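Local coordinates for protein exocyst complex component EXO70 (Saccharomyces cerevisiae, PDB 2B1E) that helps assemble the exocyst, the complex that tethers secretory vesicles to sites of exocytosis, at residues N382-R385 with K386-A390; K450-I453 with S454-V457; S178-N181 with S182-A186. One frame throughout, in Å; residues are numbered along the deposited sequence.

Contact 1: residues N382-R385 with K386-A390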
loop_
_atom_site.group_PDB
_atom_site.type_symbol
_atom_site.label_atom_id
_atom_site.label_comp_id
_atom_site.label_asym_id
_atom_site.label_seq_id
_atom_site.Cartn_x
_atom_site.Cartn_y
_atom_site.Cartn_z
ATOM N N ASN A 382 -16.539 8.552 -18.374
ATOM C CA ASN A 382 -16.780 7.305 -19.101
ATOM C C ASN A 382 -18.261 6.931 -19.107
ATOM O O ASN A 382 -18.767 6.393 -20.093
ATOM C CB ASN A 382 -15.924 6.191 -18.521
ATOM C CG ASN A 382 -14.526 6.212 -19.093
ATOM O OD1 ASN A 382 -14.279 5.641 -20.156
ATOM N ND2 ASN A 382 -13.610 6.900 -18.413
ATOM N N LEU A 383 -18.965 7.216 -18.017
ATOM C CA LEU A 383 -20.395 6.955 -18.010
ATOM C C LEU A 383 -21.025 7.924 -19.013
ATOM O O LEU A 383 -21.990 7.580 -19.692
ATOM C CB LEU A 383 -21.006 7.197 -16.634
ATOM C CG LEU A 383 -20.844 6.091 -15.596
ATOM C CD1 LEU A 383 -21.442 6.539 -14.279
ATOM C CD2 LEU A 383 -21.513 4.810 -16.098
ATOM N N GLU A 384 -20.481 9.136 -19.104
ATOM C CA GLU A 384 -21.012 10.127 -20.043
ATOM C C GLU A 384 -20.764 9.683 -21.479
ATOM O O GLU A 384 -21.658 9.760 -22.332
ATOM C CB GLU A 384 -20.365 11.508 -19.859
ATOM C CG GLU A 384 -21.228 12.602 -20.489
ATOM C CD GLU A 384 -20.481 13.875 -20.853
ATOM O OE1 GLU A 384 -19.590 14.319 -20.089
ATOM O OE2 GLU A 384 -20.808 14.439 -21.914
ATOM N N ARG A 385 -19.534 9.252 -21.749
ATOM C CA ARG A 385 -19.165 8.784 -23.078
ATOM C C ARG A 385 -20.106 7.664 -23.522
ATOM O O ARG A 385 -20.628 7.682 -24.636
ATOM C CB ARG A 385 -17.716 8.282 -23.086
ATOM C CG ARG A 385 -17.299 7.635 -24.401
ATOM C CD ARG A 385 -15.814 7.309 -24.444
ATOM N NE ARG A 385 -14.981 8.508 -24.531
ATOM C CZ ARG A 385 -14.472 9.160 -23.487
ATOM N NH1 ARG A 385 -14.702 8.734 -22.250
ATOM N NH2 ARG A 385 -13.732 10.243 -23.678
ATOM N N LYS A 386 -20.328 6.697 -22.642
ATOM C CA LYS A 386 -21.212 5.589 -22.957
ATOM C C LYS A 386 -22.640 6.065 -23.198
ATOM O O LYS A 386 -23.319 5.586 -24.101
ATOM C CB LYS A 386 -21.210 4.562 -21.834
ATOM C CG LYS A 386 -22.180 3.424 -22.105
ATOM C CD LYS A 386 -22.254 2.463 -20.969
ATOM C CE LYS A 386 -23.060 3.002 -19.809
ATOM N NZ LYS A 386 -23.163 1.949 -18.769
ATOM N N ALA A 387 -23.090 7.018 -22.395
ATOM C CA ALA A 387 -24.436 7.548 -22.548
ATOM C C ALA A 387 -24.582 8.237 -23.906
ATOM O O ALA A 387 -25.593 8.069 -24.580
ATOM C CB ALA A 387 -24.747 8.526 -21.426
ATOM N N GLN A 388 -23.573 9.007 -24.306
ATOM C CA GLN A 388 -23.631 9.693 -25.594
ATOM C C GLN A 388 -23.695 8.701 -26.761
ATOM O O GLN A 388 -24.445 8.897 -27.721
ATOM C CB GLN A 388 -22.431 10.640 -25.753
ATOM C CG GLN A 388 -22.638 11.975 -25.032
ATOM C CD GLN A 388 -21.642 13.041 -25.451
ATOM O OE1 GLN A 388 -21.369 13.215 -26.634
ATOM N NE2 GLN A 388 -21.113 13.774 -24.480
ATOM N N ILE A 389 -22.906 7.638 -26.673
ATOM C CA ILE A 389 -22.877 6.607 -27.710
ATOM C C ILE A 389 -24.211 5.857 -27.735
ATOM O O ILE A 389 -24.672 5.406 -28.785
ATOM C CB ILE A 389 -21.740 5.596 -27.439
ATOM C CG1 ILE A 389 -20.383 6.294 -27.588
ATOM C CG2 ILE A 389 -21.846 4.412 -28.381
ATOM C CD1 ILE A 389 -19.203 5.425 -27.232
ATOM N N ALA A 390 -24.822 5.722 -26.566
ATOM C CA ALA A 390 -26.099 5.033 -26.444
ATOM C C ALA A 390 -27.250 5.847 -27.038
ATOM O O ALA A 390 -28.126 5.287 -27.689
ATOM C CB ALA A 390 -26.384 4.730 -24.974
#

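Contact 2: residues K450-I453 with S454-V457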
loop_
_atom_site.group_PDB
_atom_site.type_symbol
_atom_site.label_atom_id
_atom_site.label_comp_id
_atom_site.label_asym_id
_atom_site.label_seq_id
_atom_site.Cartn_x
_atom_site.Cartn_y
_atom_site.Cartn_z
ATOM N N LYS A 450 -21.034 20.537 -10.796
ATOM C CA LYS A 450 -21.498 21.740 -11.469
ATOM C C LYS A 450 -21.524 21.545 -12.979
ATOM O O LYS A 450 -22.386 22.097 -13.664
ATOM C CB LYS A 450 -20.614 22.934 -11.089
ATOM C CG LYS A 450 -20.816 23.348 -9.638
ATOM C CD LYS A 450 -19.822 24.405 -9.182
ATOM C CE LYS A 450 -19.983 24.652 -7.687
ATOM N NZ LYS A 450 -18.945 25.568 -7.159
ATOM N N ARG A 451 -20.585 20.762 -13.499
ATOM C CA ARG A 451 -20.533 20.500 -14.938
ATOM C C ARG A 451 -21.838 19.858 -15.385
ATOM O O ARG A 451 -22.449 20.298 -16.358
ATOM C CB ARG A 451 -19.369 19.560 -15.284
ATOM C CG ARG A 451 -19.297 19.157 -16.760
ATOM C CD ARG A 451 -18.446 17.895 -16.959
ATOM N NE ARG A 451 -17.046 18.102 -16.584
ATOM C CZ ARG A 451 -16.139 17.132 -16.525
ATOM N NH1 ARG A 451 -16.485 15.882 -16.811
ATOM N NH2 ARG A 451 -14.879 17.411 -16.197
ATOM N N TYR A 452 -22.276 18.829 -14.659
ATOM C CA TYR A 452 -23.500 18.131 -15.021
ATOM C C TYR A 452 -24.766 18.861 -14.593
ATOM O O TYR A 452 -25.844 18.620 -15.142
ATOM C CB TYR A 452 -23.428 16.676 -14.518
ATOM C CG TYR A 452 -22.315 15.946 -15.239
ATOM C CD1 TYR A 452 -22.414 15.676 -16.606
ATOM C CD2 TYR A 452 -21.101 15.670 -14.606
ATOM C CE1 TYR A 452 -21.335 15.174 -17.328
ATOM C CE2 TYR A 452 -20.013 15.159 -15.323
ATOM C CZ TYR A 452 -20.136 14.919 -16.683
ATOM O OH TYR A 452 -19.051 14.454 -17.411
ATOM N N ILE A 453 -24.643 19.766 -13.625
ATOM C CA ILE A 453 -25.789 20.580 -13.239
ATOM C C ILE A 453 -25.946 21.465 -14.473
ATOM O O ILE A 453 -27.046 21.692 -14.968
ATOM C CB ILE A 453 -25.478 21.481 -12.020
ATOM C CG1 ILE A 453 -25.501 20.650 -10.732
ATOM C CG2 ILE A 453 -26.475 22.641 -11.959
ATOM C CD1 ILE A 453 -24.759 21.311 -9.551
ATOM N N SER A 454 -24.811 21.942 -14.980
ATOM C CA SER A 454 -24.804 22.793 -16.162
ATOM C C SER A 454 -25.422 22.062 -17.368
ATOM O O SER A 454 -26.135 22.671 -18.166
ATOM C CB SER A 454 -23.373 23.253 -16.472
ATOM O OG SER A 454 -23.401 24.420 -17.278
ATOM N N TYR A 455 -25.153 20.765 -17.505
ATOM C CA TYR A 455 -25.756 19.988 -18.595
ATOM C C TYR A 455 -27.288 20.092 -18.494
ATOM O O TYR A 455 -27.970 20.289 -19.495
ATOM C CB TYR A 455 -25.364 18.503 -18.508
ATOM C CG TYR A 455 -24.130 18.107 -19.299
ATOM C CD1 TYR A 455 -22.928 18.784 -19.132
ATOM C CD2 TYR A 455 -24.156 17.024 -20.180
ATOM C CE1 TYR A 455 -21.788 18.407 -19.808
ATOM C CE2 TYR A 455 -23.001 16.628 -20.870
ATOM C CZ TYR A 455 -21.823 17.333 -20.676
ATOM O OH TYR A 455 -20.671 16.992 -21.357
ATOM N N MET A 456 -27.820 19.965 -17.280
ATOM C CA MET A 456 -29.272 20.029 -17.071
ATOM C C MET A 456 -29.878 21.417 -17.275
ATOM O O MET A 456 -31.046 21.538 -17.626
ATOM C CB MET A 456 -29.650 19.530 -15.658
ATOM C CG MET A 456 -29.449 18.025 -15.428
ATOM S SD MET A 456 -30.244 17.385 -13.909
ATOM C CE MET A 456 -29.464 18.384 -12.701
ATOM N N VAL A 457 -29.090 22.457 -17.044
ATOM C CA VAL A 457 -29.570 23.831 -17.206
ATOM C C VAL A 457 -29.402 24.336 -18.644
ATOM O O VAL A 457 -30.080 25.281 -19.061
ATOM C CB VAL A 457 -28.806 24.785 -16.234
ATOM C CG1 VAL A 457 -29.185 26.234 -16.485
ATOM C CG2 VAL A 457 -29.128 24.420 -14.794
#

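Contact 3: residues S178-N181 with S182-A186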
loop_
_atom_site.group_PDB
_atom_site.type_symbol
_atom_site.label_atom_id
_atom_site.label_comp_id
_atom_site.label_asym_id
_atom_site.label_seq_id
_atom_site.Cartn_x
_atom_site.Cartn_y
_atom_site.Cartn_z
ATOM N N SER A 178 -3.432 -12.275 7.794
ATOM C CA SER A 178 -2.427 -13.205 7.284
ATOM C C SER A 178 -1.383 -13.624 8.315
ATOM O O SER A 178 -1.125 -12.913 9.288
ATOM C CB SER A 178 -1.719 -12.592 6.076
ATOM O OG SER A 178 -0.708 -13.452 5.584
ATOM N N GLY A 179 -0.783 -14.788 8.084
ATOM C CA GLY A 179 0.230 -15.291 8.991
ATOM C C GLY A 179 1.601 -14.730 8.667
ATOM O O GLY A 179 2.584 -15.034 9.344
ATOM N N MET A 180 1.667 -13.908 7.624
ATOM C CA MET A 180 2.925 -13.304 7.215
ATOM C C MET A 180 3.331 -12.256 8.249
ATOM O O MET A 180 4.514 -11.940 8.402
ATOM C CB MET A 180 2.774 -12.653 5.837
ATOM C CG MET A 180 4.092 -12.339 5.142
ATOM S SD MET A 180 5.001 -13.812 4.615
ATOM C CE MET A 180 5.912 -14.188 6.092
ATOM N N ASN A 181 2.339 -11.734 8.966
ATOM C CA ASN A 181 2.572 -10.721 9.988
ATOM C C ASN A 181 3.348 -11.279 11.179
ATOM O O ASN A 181 4.356 -10.704 11.596
ATOM C CB ASN A 181 1.239 -10.135 10.466
ATOM C CG ASN A 181 0.449 -9.496 9.338
ATOM O OD1 ASN A 181 0.954 -8.625 8.630
ATOM N ND2 ASN A 181 -0.796 -9.928 9.166
ATOM N N SER A 182 2.872 -12.391 11.730
ATOM C CA SER A 182 3.547 -13.018 12.863
ATOM C C SER A 182 4.925 -13.507 12.436
ATOM O O SER A 182 5.922 -13.236 13.105
ATOM C CB SER A 182 2.732 -14.197 13.394
ATOM O OG SER A 182 1.505 -13.757 13.939
ATOM N N TYR A 183 4.968 -14.228 11.320
ATOM C CA TYR A 183 6.218 -14.755 10.790
ATOM C C TYR A 183 7.250 -13.639 10.747
ATOM O O TYR A 183 8.418 -13.844 11.099
ATOM C CB TYR A 183 6.011 -15.306 9.379
ATOM C CG TYR A 183 7.220 -16.030 8.820
ATOM C CD1 TYR A 183 7.362 -17.409 8.966
ATOM C CD2 TYR A 183 8.233 -15.329 8.160
ATOM C CE1 TYR A 183 8.484 -18.075 8.466
ATOM C CE2 TYR A 183 9.357 -15.982 7.658
ATOM C CZ TYR A 183 9.476 -17.353 7.812
ATOM O OH TYR A 183 10.581 -17.999 7.300
ATOM N N THR A 184 6.812 -12.458 10.314
ATOM C CA THR A 184 7.686 -11.296 10.227
ATOM C C THR A 184 8.119 -10.824 11.607
ATOM O O THR A 184 9.305 -10.579 11.844
ATOM C CB THR A 184 6.994 -10.119 9.510
ATOM O OG1 THR A 184 6.813 -10.437 8.125
ATOM C CG2 THR A 184 7.840 -8.860 9.624
ATOM N N GLU A 185 7.157 -10.699 12.516
ATOM C CA GLU A 185 7.454 -10.246 13.867
ATOM C C GLU A 185 8.433 -11.199 14.543
ATOM O O GLU A 185 9.351 -10.765 15.244
ATOM C CB GLU A 185 6.172 -10.150 14.696
ATOM C CG GLU A 185 6.341 -9.379 15.990
ATOM C CD GLU A 185 5.126 -9.470 16.898
ATOM O OE1 GLU A 185 3.989 -9.351 16.392
ATOM O OE2 GLU A 185 5.309 -9.652 18.119
ATOM N N ALA A 186 8.240 -12.498 14.327
ATOM C CA ALA A 186 9.118 -13.501 14.918
ATOM C C ALA A 186 10.530 -13.318 14.371
ATOM O O ALA A 186 11.503 -13.276 15.126
ATOM C CB ALA A 186 8.609 -14.901 14.591
#

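Contact 1: residues N382-R385 with K386-A390
The carboxylate of Glu384 and the carboxamide of Gln388 lie side by side one turn apart on the helix, with their planes 34° from each other. Gln388 NE2 donates to Glu384 OE2 over 2.7 Å, with OE2 in the amide plane of Gln388. On the acceptor side the amide nitrogen comes to the anti side of OE2 and stands 32° out of the carboxylate plane. The bond is short but bent, 131° at the hydrogen. Both chains are extended beyond CG, but Glu384 has CG opposite its backbone N and Gln388 has CG beside its own, which brings the two ends together although they start a full turn apart.

The remaining polar partners come from elsewhere in the chain. Glu384 OE2 is also hydrogen-bonded to Tyr455 OH; OE1 accepts from Ala400 N and is hydrogen-bonded to Tyr452 OH, while Gln388 OE1 accepts from Asp398 N. Ile413 of helix 410-429 touches both side chains. The buried carboxylate is thus met by several polar groups, which probably helps it to remain charged.

Next along the helix, Arg385 and Ile389 run alongside each other, Ile389 CD1 lying 4.1 Å from Arg385 CG. Ile389 CG1 also rests 3.3 Å from the carbonyl O of Arg385, and the guanidinium goes on to a salt bridge with Glu351.

Below the side chains runs the regular i to i+4 ladder: Lys386 N to Asn382 O and Ala387 N to Leu383 O, both 3.0 Å, then Gln388 N to Glu384 O at 2.9 Å. Here an i, i+4 Glu-Gln pair is built on an alpha-helix, in the last turns of helix 364-391, part of the all-helical C-terminal region of Exo70.

Contact 2: residues K450-I453 with S454-V457
Tyr455 packs against Tyr452, three residues earlier on the same helix, and its side chain meets the preceding turn from CB outward. CB sits 3.4 Å from the carbonyl O of Tyr452. Beyond it, with chi1 at an unusual -92°, the ring leans back along the turn, so that CD1 comes within 3.2 Å of Arg451 O, which lies at the ring edge near its plane. CE1 is 4.0 Å from Arg451 CG.

One face of the ring receives Tyr452: CD1 of that residue stands 3.9 Å above the plane, over the centre, and farther out Tyr452 CE1 is 4.0 Å from Tyr455 CZ. The pair is edge-to-face, with the edge of Tyr452 turned to the face of Tyr455; the planes meet at only 50°, and the centroids are 5.0 Å apart. At its tip, Tyr455 OH is hydrogen-bonded to Glu384 and to Asn401 N.

Arg451 runs out alongside the other ring, its CG above the centre of one face of Tyr452. A bend at chi3 (-64°) turns the guanidinium so that NH1 donates in its own plane to Tyr452 OH over 3.0 Å. The same hydroxyl is hydrogen-bonded to Glu384.

On another side of the helix, Ile453 and Val457 touch through their CG2 methyls and face helix 512-537. The chemistry is mixed: aromatic carbon packs along the helix while both phenol oxygens are bonded to one carboxylate, and the nearby arginine probably makes the Tyr452 hydroxyl a better donor toward it.

Contact 3: residues S178-N181 with S182-A186
Thr184 OG1 donates to the carbonyl O of Met180 over 2.8 Å, and Thr184 N donates to the same oxygen over 3.0 Å. The two donors come from opposite faces of the carbonyl plane, the hydroxyl tilted 22° from it and the amide 39°. What takes the hydroxyl back to the preceding turn is chi1 of -69°, which sets OG1 beside the residue's own backbone N. Beside this grip, Met180 and Tyr183 run the same way: the methionine chain, bent at chi2 and chi3, lays its methyl CE against CB, CG and CD2 of the tyrosine, 3.3 Å from Tyr183 CD2 and 3.5 Å from Tyr183 CB.

Farther out, Ser178 caps the start of the helix, its OG accepting from Met180 N over 3.2 Å. Asn181 ND2 makes a weak bond back to Ser178 O. Leu227 of helix 209-233 touches both Met180 and Tyr183, while Thr184 OG1 is also hydrogen-bonded to Ser252 on helix 245-259.

With a valine in place of Thr184, Met180 O would probably keep its backbone donor but lose the hydroxyl one, and Ser252 would be left without this partner. The doubly held Met180 O and the Ser178 cap thus satisfy backbone polar groups at the helix start, and the Thr184 hydroxyl also links this turn to helix 245-259.

How the contacts relate
Along the chain the order is contact 3, contact 1, contact 2. Contacts 1 and 2 each lie within one helix, 364-391 and 440-473, and contact 3 spans the start of helix 180-201. All three lie in the C-terminal Exo70 region of this elongated, all-helical protein. Contacts 1 and 2 have centres 16 Å apart and meet directly, since Glu384 OE2 lies 2.6 Å from Tyr455 OH and Glu384 OE1 lies 2.7 Å from Tyr452 OH; both are probable hydrogen bonds that tie helix 364-391 to helix 440-473. Contact 3 stands apart, its centre 47 Å from that of contact 1 and 52 Å from that of contact 2, in a separate region of the rod.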